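Local coordinates for protein ArtJ (Geobacillus stearothermophilus, PDB 2PVU) that binds lysine in an interdomain pocket and, as a basic amino acid-binding protein, probably delivers arginine, lysine and histidine to its cognate ABC transporter, at residues 52-57 against 259-264; 68-73 against 251-256; 124-129 against 221-226. One frame throughout, in Å; residues are numbered along the deposited sequence. Where two conformers were deposited one is given.

Interaction 1. Residues 52-57 against 259-264. With LYS (lysine), chain E.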
loop_
_atom_site.group_PDB
_atom_site.type_symbol
_atom_site.label_atom_id
_atom_site.label_comp_id
_atom_site.label_asym_id
_atom_site.label_seq_id
_atom_site.Cartn_x
_atom_site.Cartn_y
_atom_site.Cartn_z
ATOM N N PHE A 52 3.214 -6.290 3.528
ATOM C CA PHE A 52 3.480 -4.890 3.077
ATOM C C PHE A 52 3.743 -4.018 4.321
ATOM O O PHE A 52 3.067 -2.992 4.573
ATOM C CB PHE A 52 2.280 -4.382 2.253
ATOM C CG PHE A 52 2.613 -3.296 1.260
ATOM C CD1 PHE A 52 2.015 -2.044 1.377
ATOM C CD2 PHE A 52 3.528 -3.533 0.207
ATOM C CE1 PHE A 52 2.292 -1.014 0.441
ATOM C CE2 PHE A 52 3.825 -2.523 -0.726
ATOM C CZ PHE A 52 3.195 -1.253 -0.605
ATOM N N ALA A 53 4.731 -4.440 5.101
ATOM C CA ALA A 53 5.132 -3.666 6.286
ATOM C C ALA A 53 5.599 -2.281 5.829
ATOM O O ALA A 53 6.349 -2.181 4.857
ATOM C CB ALA A 53 6.249 -4.375 7.063
ATOM N N PRO A 54 5.231 -1.210 6.564
ATOM C CA PRO A 54 4.585 -1.186 7.878
ATOM C C PRO A 54 3.051 -1.096 7.858
ATOM O O PRO A 54 2.434 -0.955 8.916
ATOM C CB PRO A 54 5.114 0.108 8.476
ATOM C CG PRO A 54 5.175 1.046 7.298
ATOM C CD PRO A 54 5.560 0.149 6.093
ATOM N N PHE A 55 2.447 -1.169 6.681
ATOM C CA PHE A 55 0.986 -0.970 6.562
ATOM C C PHE A 55 0.181 -2.182 7.011
ATOM O O PHE A 55 -0.772 -2.065 7.806
ATOM C CB PHE A 55 0.651 -0.541 5.119
ATOM C CG PHE A 55 1.280 0.785 4.773
ATOM C CD1 PHE A 55 0.733 1.961 5.285
ATOM C CD2 PHE A 55 2.448 0.842 4.012
ATOM C CE1 PHE A 55 1.348 3.236 5.058
ATOM C CE2 PHE A 55 3.051 2.090 3.717
ATOM C CZ PHE A 55 2.510 3.288 4.275
ATOM N N GLU A 56 0.594 -3.362 6.562
ATOM C CA GLU A 56 -0.007 -4.597 7.046
ATOM C C GLU A 56 0.976 -5.718 6.812
ATOM O O GLU A 56 1.549 -5.838 5.742
ATOM C CB GLU A 56 -1.307 -4.919 6.330
ATOM C CG GLU A 56 -1.277 -4.821 4.779
ATOM C CD GLU A 56 -1.533 -3.406 4.261
ATOM O OE1 GLU A 56 -2.403 -2.714 4.844
ATOM O OE2 GLU A 56 -0.917 -2.987 3.242
ATOM N N TYR A 57 1.171 -6.528 7.831
ATOM C CA TYR A 57 2.099 -7.663 7.709
ATOM C C TYR A 57 1.729 -8.641 8.800
ATOM O O TYR A 57 0.837 -8.354 9.603
ATOM C CB TYR A 57 3.557 -7.201 7.788
ATOM C CG TYR A 57 3.948 -6.457 9.046
ATOM C CD1 TYR A 57 4.689 -7.102 10.055
ATOM C CD2 TYR A 57 3.630 -5.096 9.220
ATOM C CE1 TYR A 57 5.086 -6.425 11.200
ATOM C CE2 TYR A 57 4.025 -4.397 10.363
ATOM C CZ TYR A 57 4.748 -5.068 11.351
ATOM O OH TYR A 57 5.154 -4.405 12.486
ATOM N N LYS A 259 2.928 6.187 16.235
ATOM C CA LYS A 259 3.253 4.800 16.594
ATOM C C LYS A 259 4.125 4.176 15.520
ATOM O O LYS A 259 5.190 3.638 15.813
ATOM C CB LYS A 259 1.974 3.971 16.787
ATOM C CG LYS A 259 2.220 2.562 17.314
ATOM C CD LYS A 259 0.904 1.782 17.375
ATOM C CE LYS A 259 1.171 0.326 17.709
ATOM N NZ LYS A 259 -0.047 -0.513 17.472
ATOM N N TRP A 260 3.704 4.301 14.267
ATOM C CA TRP A 260 4.320 3.560 13.181
ATOM C C TRP A 260 5.512 4.258 12.533
ATOM O O TRP A 260 6.413 3.592 12.014
ATOM C CB TRP A 260 3.253 3.147 12.154
ATOM C CG TRP A 260 2.365 2.084 12.767
ATOM C CD1 TRP A 260 1.152 2.269 13.372
ATOM C CD2 TRP A 260 2.664 0.686 12.889
ATOM N NE1 TRP A 260 0.674 1.069 13.860
ATOM C CE2 TRP A 260 1.580 0.082 13.573
ATOM C CE3 TRP A 260 3.742 -0.123 12.472
ATOM C CZ2 TRP A 260 1.532 -1.308 13.851
ATOM C CZ3 TRP A 260 3.700 -1.514 12.770
ATOM C CH2 TRP A 260 2.601 -2.085 13.440
ATOM N N PHE A 261 5.538 5.586 12.591
ATOM C CA PHE A 261 6.542 6.353 11.862
ATOM C C PHE A 261 7.428 7.234 12.718
ATOM O O PHE A 261 8.417 7.760 12.224
ATOM C CB PHE A 261 5.859 7.159 10.756
ATOM C CG PHE A 261 5.147 6.299 9.783
ATOM C CD1 PHE A 261 5.865 5.541 8.865
ATOM C CD2 PHE A 261 3.751 6.168 9.820
ATOM C CE1 PHE A 261 5.220 4.695 7.982
ATOM C CE2 PHE A 261 3.092 5.324 8.919
ATOM C CZ PHE A 261 3.825 4.594 7.994
ATOM N N GLY A 262 7.068 7.397 13.987
ATOM C CA GLY A 262 7.893 8.090 14.964
ATOM C C GLY A 262 8.004 9.587 14.780
ATOM O O GLY A 262 8.901 10.211 15.310
ATOM N N LYS A 263 7.099 10.167 14.006
ATOM C CA LYS A 263 7.101 11.606 13.744
ATOM C C LYS A 263 5.657 12.037 13.526
ATOM O O LYS A 263 4.791 11.185 13.375
ATOM C CB LYS A 263 7.946 11.921 12.504
ATOM C CG LYS A 263 7.458 11.259 11.203
ATOM C CD LYS A 263 8.465 11.530 10.116
ATOM C CE LYS A 263 7.994 10.983 8.788
ATOM N NZ LYS A 263 9.198 10.885 7.889
ATOM N N GLU A 264 5.410 13.351 13.535
ATOM C CA GLU A 264 4.073 13.903 13.247
ATOM C C GLU A 264 3.712 13.819 11.762
ATOM O O GLU A 264 4.579 13.986 10.901
ATOM C CB GLU A 264 3.979 15.362 13.716
ATOM C CG GLU A 264 4.371 15.578 15.169
ATOM C CD GLU A 264 3.309 15.122 16.173
ATOM O OE1 GLU A 264 2.128 14.936 15.797
ATOM O OE2 GLU A 264 3.668 14.961 17.363
HETATM N N LYS E . 0.298 1.746 -3.472
HETATM C CA LYS E . 0.652 0.842 -4.618
HETATM C C LYS E . -0.625 0.474 -5.386
HETATM O O LYS E . -0.556 -0.146 -6.437
HETATM C CB LYS E . 1.313 -0.431 -4.103
HETATM C CG LYS E . 0.396 -1.204 -3.123
HETATM C CD LYS E . 0.823 -2.682 -2.997
HETATM C CE LYS E . 0.284 -3.257 -1.696
HETATM N NZ LYS E . 0.521 -4.797 -1.625
HETATM O OXT LYS E . -1.755 0.781 -4.947
#
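Y57 and W260 come together rim to rim from opposite directions. The hydroxyl OH of Y57 lies 3.2 Å from CZ3 of W260, at the edge and in the plane of the indole, and CE2 of Y57 follows at 3.8 Å from that same CZ3. The phenol reaches this edge with its CG between the backbone N and the carbonyl carbon (chi1 58°). A polar atom meets a ring face beside it: the carbonyl O of P54, which follows a cis peptide bond, stands off-centre over the indole of W260, 3.9 Å from its CE3.

The remaining contacts are apolar. CG of P54 rests 3.7 Å from CE1 of F261, the two side chains crossing at about a right angle. CE1 of F55 comes up at the edge of the F261 ring, 4.1 Å from CZ. No hydrogen bond crosses the contact; NE1 of W260 donates to D69.

Within 52-57, F52 O accepts from both F55 N and E56 N, and F52 N donates to E56 O, a pattern that fits a classic beta bulge. F52 presents a ring face to the bound lysine, whose CE sits 3.5 Å above the plane, over the ring centre. An alanine here would lose that flat floor and is likely to leave the ligand's aliphatic chain freer to shift.

The loop joins strand 44-48 to strand 57-59 and meets the C-terminal end of helix 252-261. F66 of helix 66-78 touches both F55 and W260, while helix 197-206 packs against F52, P54 and F55.

Interaction 2. Residues 68-73 against 251-256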
loop_
_atom_site.group_PDB
_atom_site.type_symbol
_atom_site.label_atom_id
_atom_site.label_comp_id
_atom_site.label_asym_id
_atom_site.label_seq_id
_atom_site.Cartn_x
_atom_site.Cartn_y
_atom_site.Cartn_z
ATOM N N VAL A 68 -3.853 -1.586 9.688
ATOM C CA VAL A 68 -4.640 -2.353 10.684
ATOM C C VAL A 68 -5.191 -1.468 11.800
ATOM O O VAL A 68 -6.379 -1.550 12.138
ATOM C CB VAL A 68 -3.861 -3.558 11.260
ATOM C CG1 VAL A 68 -4.723 -4.365 12.261
ATOM C CG2 VAL A 68 -3.350 -4.452 10.095
ATOM N N ASP A 69 -4.336 -0.634 12.391
ATOM C CA ASP A 69 -4.742 0.197 13.518
ATOM C C ASP A 69 -5.703 1.271 13.023
ATOM O O ASP A 69 -6.645 1.625 13.713
ATOM C CB ASP A 69 -3.549 0.875 14.183
ATOM C CG ASP A 69 -2.664 -0.097 14.946
ATOM O OD1 ASP A 69 -3.085 -1.258 15.177
ATOM O OD2 ASP A 69 -1.547 0.326 15.318
ATOM N N LEU A 70 -5.431 1.815 11.847
ATOM C CA LEU A 70 -6.320 2.839 11.329
ATOM C C LEU A 70 -7.693 2.246 11.046
ATOM O O LEU A 70 -8.712 2.820 11.433
ATOM C CB LEU A 70 -5.736 3.513 10.081
ATOM C CG LEU A 70 -6.652 4.540 9.416
ATOM C CD1 LEU A 70 -6.920 5.768 10.310
ATOM C CD2 LEU A 70 -6.049 4.984 8.119
ATOM N N LEU A 71 -7.742 1.078 10.400
ATOM C CA LEU A 71 -9.034 0.411 10.144
ATOM C C LEU A 71 -9.850 0.204 11.437
ATOM O O LEU A 71 -11.033 0.489 11.478
ATOM C CB LEU A 71 -8.818 -0.924 9.397
ATOM C CG LEU A 71 -10.088 -1.736 9.057
ATOM C CD1 LEU A 71 -10.899 -1.073 7.957
ATOM C CD2 LEU A 71 -9.681 -3.172 8.690
ATOM N N ASP A 72 -9.210 -0.248 12.497
ATOM C CA ASP A 72 -9.929 -0.458 13.752
ATOM C C ASP A 72 -10.527 0.825 14.304
ATOM O O ASP A 72 -11.668 0.841 14.768
ATOM C CB ASP A 72 -8.994 -1.058 14.791
ATOM C CG ASP A 72 -9.760 -1.616 15.957
ATOM O OD1 ASP A 72 -10.653 -2.468 15.705
ATOM O OD2 ASP A 72 -9.509 -1.169 17.094
ATOM N N ALA A 73 -9.747 1.896 14.296
ATOM C CA ALA A 73 -10.271 3.222 14.703
ATOM C C ALA A 73 -11.442 3.661 13.830
ATOM O O ALA A 73 -12.489 4.145 14.312
ATOM C CB ALA A 73 -9.171 4.242 14.596
ATOM N N GLY A 251 -7.436 13.355 16.912
ATOM C CA GLY A 251 -6.020 13.146 17.212
ATOM C C GLY A 251 -5.621 11.669 17.159
ATOM O O GLY A 251 -4.441 11.356 17.295
ATOM N N LYS A 252 -6.580 10.780 16.890
ATOM C CA LYS A 252 -6.321 9.330 16.874
ATOM C C LYS A 252 -5.478 8.981 15.668
ATOM O O LYS A 252 -4.588 8.140 15.760
ATOM C CB LYS A 252 -7.648 8.541 16.892
ATOM C CG LYS A 252 -7.478 7.000 16.860
ATOM C CD LYS A 252 -7.018 6.489 18.233
ATOM C CE LYS A 252 -6.697 4.991 18.182
ATOM N NZ LYS A 252 -6.305 4.503 19.535
ATOM N N TYR A 253 -5.765 9.612 14.528
ATOM C CA TYR A 253 -4.934 9.383 13.338
ATOM C C TYR A 253 -3.480 9.717 13.664
ATOM O O TYR A 253 -2.575 8.917 13.381
ATOM C CB TYR A 253 -5.390 10.253 12.160
ATOM C CG TYR A 253 -4.527 10.069 10.917
ATOM C CD1 TYR A 253 -4.943 9.226 9.882
ATOM C CD2 TYR A 253 -3.309 10.752 10.762
ATOM C CE1 TYR A 253 -4.178 9.080 8.710
ATOM C CE2 TYR A 253 -2.522 10.585 9.589
ATOM C CZ TYR A 253 -2.966 9.757 8.571
ATOM O OH TYR A 253 -2.197 9.570 7.423
ATOM N N THR A 254 -3.225 10.878 14.250
ATOM C CA THR A 254 -1.821 11.173 14.564
ATOM C C THR A 254 -1.162 10.282 15.607
ATOM O O THR A 254 0.044 10.013 15.478
ATOM C CB THR A 254 -1.441 12.665 14.661
ATOM O OG1 THR A 254 -0.868 13.008 15.943
ATOM C CG2 THR A 254 -2.521 13.531 14.230
ATOM N N GLU A 255 -1.924 9.805 16.597
ATOM C CA GLU A 255 -1.389 8.805 17.552
ATOM C C GLU A 255 -0.935 7.543 16.808
ATOM O O GLU A 255 0.178 7.058 17.040
ATOM C CB GLU A 255 -2.399 8.405 18.632
ATOM C CG GLU A 255 -2.862 9.493 19.581
ATOM C CD GLU A 255 -4.114 9.053 20.380
ATOM O OE1 GLU A 255 -4.418 7.815 20.400
ATOM O OE2 GLU A 255 -4.796 9.932 20.978
ATOM N N ILE A 256 -1.794 7.014 15.929
ATOM C CA ILE A 256 -1.462 5.842 15.108
ATOM C C ILE A 256 -0.253 6.129 14.203
ATOM O O ILE A 256 0.676 5.316 14.123
ATOM C CB ILE A 256 -2.657 5.373 14.251
ATOM C CG1 ILE A 256 -3.837 5.010 15.166
ATOM C CG2 ILE A 256 -2.224 4.145 13.417
ATOM C CD1 ILE A 256 -5.192 4.849 14.433
#
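I256 drives its branched side chain into the groove between D69 and A73, and its path shows how the two helices meet. From CB, which points toward helix 68-73, the chain splits. The short branch, CG2, touches CB of D69 at 3.6 Å. The long branch leaves with CG1 anti to the carbonyl carbon (chi1 -59°) and runs on extended, which carries CD1 to the backbone of the facing helix. There CD1 lies 3.6 Å from the carbonyl O of D69, 3.9 Å from CA of L70 and 4.0 Å from the methyl CB of A73, a turn further along the same helix. That O already accepts the helical bond from A73 N, so the methyl group packs beside a carbonyl whose bonding is met within its own helix.

The segments run almost antiparallel, at 160°, with their axes 10.0 Å apart. Helix 66-78 is the crossover helix of a beta-alpha-beta unit between the parallel strands 44-48 and 82-86: V68 and L71 are turned to strand 82-86, whereas D69 and A73 point at helix 252-261. The late helix therefore covers the face of the crossover helix that looks away from the sheet.

On one flank CG of K252 packs 3.9 Å from CB of A73; beyond it, NZ of K252 makes a long salt bridge, 3.9 Å, to OE1 of E255 in its own helix. On the other, CD1 of L70 reaches CD1 of Y253 at 4.0 Å, approaching the ring obliquely, and the phenol OH continues to the carbonyl of Y124. V247 of helix 237-249 touches L70, A73 and K252.

Interaction 3. Residues 124-129 against 221-226. With SO4 (sulfate ion), chain C.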
loop_
_atom_site.group_PDB
_atom_site.type_symbol
_atom_site.label_atom_id
_atom_site.label_comp_id
_atom_site.label_asym_id
_atom_site.label_seq_id
_atom_site.Cartn_x
_atom_site.Cartn_y
_atom_site.Cartn_z
ATOM N N TYR A 124 -6.161 8.816 2.969
ATOM C CA TYR A 124 -5.685 8.763 4.350
ATOM C C TYR A 124 -4.173 8.739 4.469
ATOM O O TYR A 124 -3.646 8.609 5.573
ATOM C CB TYR A 124 -6.310 7.544 5.093
ATOM C CG TYR A 124 -5.771 6.168 4.651
ATOM C CD1 TYR A 124 -4.536 5.684 5.106
ATOM C CD2 TYR A 124 -6.502 5.376 3.768
ATOM C CE1 TYR A 124 -4.017 4.405 4.688
ATOM C CE2 TYR A 124 -6.002 4.112 3.321
ATOM C CZ TYR A 124 -4.794 3.633 3.780
ATOM O OH TYR A 124 -4.339 2.397 3.351
ATOM N N PHE A 125 -3.444 8.813 3.363
ATOM C CA PHE A 125 -1.949 8.761 3.431
ATOM C C PHE A 125 -1.431 9.301 2.115
ATOM O O PHE A 125 -2.107 9.163 1.103
ATOM C CB PHE A 125 -1.507 7.285 3.574
ATOM C CG PHE A 125 -0.200 7.118 4.296
ATOM C CD1 PHE A 125 -0.177 7.084 5.690
ATOM C CD2 PHE A 125 0.996 7.006 3.589
ATOM C CE1 PHE A 125 1.062 6.931 6.384
ATOM C CE2 PHE A 125 2.234 6.841 4.269
ATOM C CZ PHE A 125 2.243 6.814 5.680
ATOM N N GLU A 126 -0.240 9.917 2.123
ATOM C CA GLU A 126 0.397 10.309 0.858
ATOM C C GLU A 126 1.719 9.579 0.741
ATOM O O GLU A 126 2.467 9.416 1.739
ATOM C CB GLU A 126 0.610 11.827 0.713
ATOM C CG GLU A 126 1.061 12.225 -0.729
ATOM C CD GLU A 126 1.380 13.722 -0.913
ATOM O OE1 GLU A 126 1.302 14.483 0.061
ATOM O OE2 GLU A 126 1.700 14.130 -2.056
ATOM N N ALA A 127 1.997 9.127 -0.471
ATOM C CA ALA A 127 3.170 8.284 -0.731
ATOM C C ALA A 127 3.753 8.565 -2.119
ATOM O O ALA A 127 3.197 9.343 -2.886
ATOM C CB ALA A 127 2.737 6.790 -0.627
ATOM N N THR A 128 4.871 7.888 -2.436
ATOM C CA THR A 128 5.400 7.953 -3.775
ATOM C C THR A 128 6.157 6.637 -4.010
ATOM O O THR A 128 6.574 5.987 -3.064
ATOM C CB THR A 128 6.365 9.168 -3.961
ATOM O OG1 THR A 128 6.854 9.177 -5.303
ATOM C CG2 THR A 128 7.548 9.092 -2.997
ATOM N N GLN A 129 6.305 6.270 -5.266
ATOM C CA GLN A 129 7.186 5.154 -5.602
ATOM C C GLN A 129 8.633 5.628 -5.394
ATOM O O GLN A 129 8.948 6.814 -5.567
ATOM C CB GLN A 129 7.011 4.721 -7.061
ATOM C CG GLN A 129 5.685 4.133 -7.388
ATOM C CD GLN A 129 5.285 3.033 -6.401
ATOM O OE1 GLN A 129 5.835 1.913 -6.401
ATOM N NE2 GLN A 129 4.344 3.353 -5.557
ATOM N N PHE A 221 8.600 10.144 -10.512
ATOM C CA PHE A 221 7.525 9.464 -9.797
ATOM C C PHE A 221 6.550 10.488 -9.212
ATOM O O PHE A 221 6.975 11.448 -8.555
ATOM C CB PHE A 221 8.092 8.586 -8.673
ATOM C CG PHE A 221 8.989 7.471 -9.162
ATOM C CD1 PHE A 221 8.519 6.538 -10.094
ATOM C CD2 PHE A 221 10.285 7.343 -8.682
ATOM C CE1 PHE A 221 9.348 5.471 -10.535
ATOM C CE2 PHE A 221 11.105 6.298 -9.091
ATOM C CZ PHE A 221 10.632 5.348 -10.011
ATOM N N ALA A 222 5.260 10.226 -9.432
ATOM C CA ALA A 222 4.142 11.085 -9.032
ATOM C C ALA A 222 3.786 10.934 -7.540
ATOM O O ALA A 222 4.067 9.932 -6.945
ATOM C CB ALA A 222 2.923 10.713 -9.861
ATOM N N SER A 223 3.145 11.955 -6.980
ATOM C CA SER A 223 2.501 11.874 -5.669
ATOM C C SER A 223 1.356 10.894 -5.753
ATOM O O SER A 223 0.646 10.840 -6.767
ATOM C CB SER A 223 1.984 13.261 -5.283
ATOM O OG SER A 223 3.130 14.077 -5.153
ATOM N N GLU A 224 1.184 10.108 -4.697
ATOM C CA GLU A 224 0.112 9.093 -4.654
ATOM C C GLU A 224 -0.614 9.234 -3.339
ATOM O O GLU A 224 0.031 9.548 -2.324
ATOM C CB GLU A 224 0.727 7.665 -4.722
ATOM C CG GLU A 224 1.294 7.361 -6.116
ATOM C CD GLU A 224 1.825 5.935 -6.278
ATOM O OE1 GLU A 224 1.219 4.942 -5.804
ATOM O OE2 GLU A 224 2.903 5.816 -6.891
ATOM N N TYR A 225 -1.933 8.966 -3.330
ATOM C CA TYR A 225 -2.688 9.021 -2.059
ATOM C C TYR A 225 -3.344 7.687 -1.824
ATOM O O TYR A 225 -3.950 7.193 -2.753
ATOM C CB TYR A 225 -3.753 10.117 -2.163
ATOM C CG TYR A 225 -3.097 11.479 -2.281
ATOM C CD1 TYR A 225 -2.821 12.217 -1.143
ATOM C CD2 TYR A 225 -2.717 11.991 -3.535
ATOM C CE1 TYR A 225 -2.205 13.485 -1.234
ATOM C CE2 TYR A 225 -2.096 13.242 -3.649
ATOM C CZ TYR A 225 -1.837 13.972 -2.478
ATOM O OH TYR A 225 -1.250 15.212 -2.558
ATOM N N TYR A 226 -3.260 7.117 -0.604
ATOM C CA TYR A 226 -3.925 5.840 -0.354
ATOM C C TYR A 226 -5.382 6.081 0.047
ATOM O O TYR A 226 -5.676 7.108 0.685
ATOM C CB TYR A 226 -3.291 5.097 0.821
ATOM C CG TYR A 226 -1.876 4.695 0.617
ATOM C CD1 TYR A 226 -1.298 4.649 -0.668
ATOM C CD2 TYR A 226 -1.133 4.282 1.707
ATOM C CE1 TYR A 226 0.048 4.248 -0.824
ATOM C CE2 TYR A 226 0.185 3.839 1.564
ATOM C CZ TYR A 226 0.771 3.865 0.333
ATOM O OH TYR A 226 2.086 3.438 0.273
HETATM S S SO4 C . 1.332 11.805 5.777
HETATM O O1 SO4 C . 1.580 10.742 6.739
HETATM O O2 SO4 C . 1.869 11.239 4.491
HETATM O O3 SO4 C . 2.069 12.999 6.276
HETATM O O4 SO4 C . -0.137 12.051 5.719
HETATM O O HOH W 1 4.705 7.409 -7.578
#
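The ring of Y124 receives CB of Y226 over one face, 3.6 Å above the plane and toward the rim. Y226 lies beside F125, pointing the same way; their planes differ by only 13°, but the rings are slid apart, with centroids 5.5 Å from each other, so they barely overlap. A sulfate oxygen, O1, stands over a face of F125. F221 takes CB of Q129 over one face, and, in the conformer given, CG of E126 lies over a face of Y225. The methyl CB of A127 meets the Y226 ring obliquely and lies 3.5 Å from its OH, which is bonded to D196.

Between these groups run two antiparallel strands. A127 and E224 form a hydrogen-bonded pair, with A127 N giving to E224 O at 2.7 Å and E224 N to A127 O at 2.8 Å. Y124 N adds a bond to Y226 O, whereas the buried F125 N has no partner in the model. Strands 125-134 and 224-231 fit the paired hinge strands that link the two lobes of family 3 solute-binding proteins, and Y226 lines the lysine pocket.

Beyond the A127-E224 pair, NE2 of Q129 donates to OE2 of E224 at 3.1 Å, reaching the syn side but 31° out of the carboxylate plane. The chain of Q129 bends at chi2 (-50°), folding its amide back toward E224. NE2 is also bonded to D196, and OE1 of E224 accepts from T109 and T157, residues of the same pocket. A water accepts from Q129 N and donates to A222 O.

In the fold
Interactions 1 and 2 share helix 252-261, and their centres are 11 Å apart. D69 of interaction 2 joins them: its OD2 lies 2.8 Å from both NE1 of W260 and NZ of K259. Interaction 3, nested in sequence within both, meets interaction 1 through aromatic rings, CZ of F55 lying 3.6 Å from CE2 of F125 and from CE2 of Y226. It meets interaction 2 where Y253 OH probably bonds to Y124 O. The lysine pocket draws F52 from interaction 1 and Y226 from interaction 3, whose side chain is about 4 Å from the ligand. Interaction 2 stands back, the L70 side chain being about 14 Å from it.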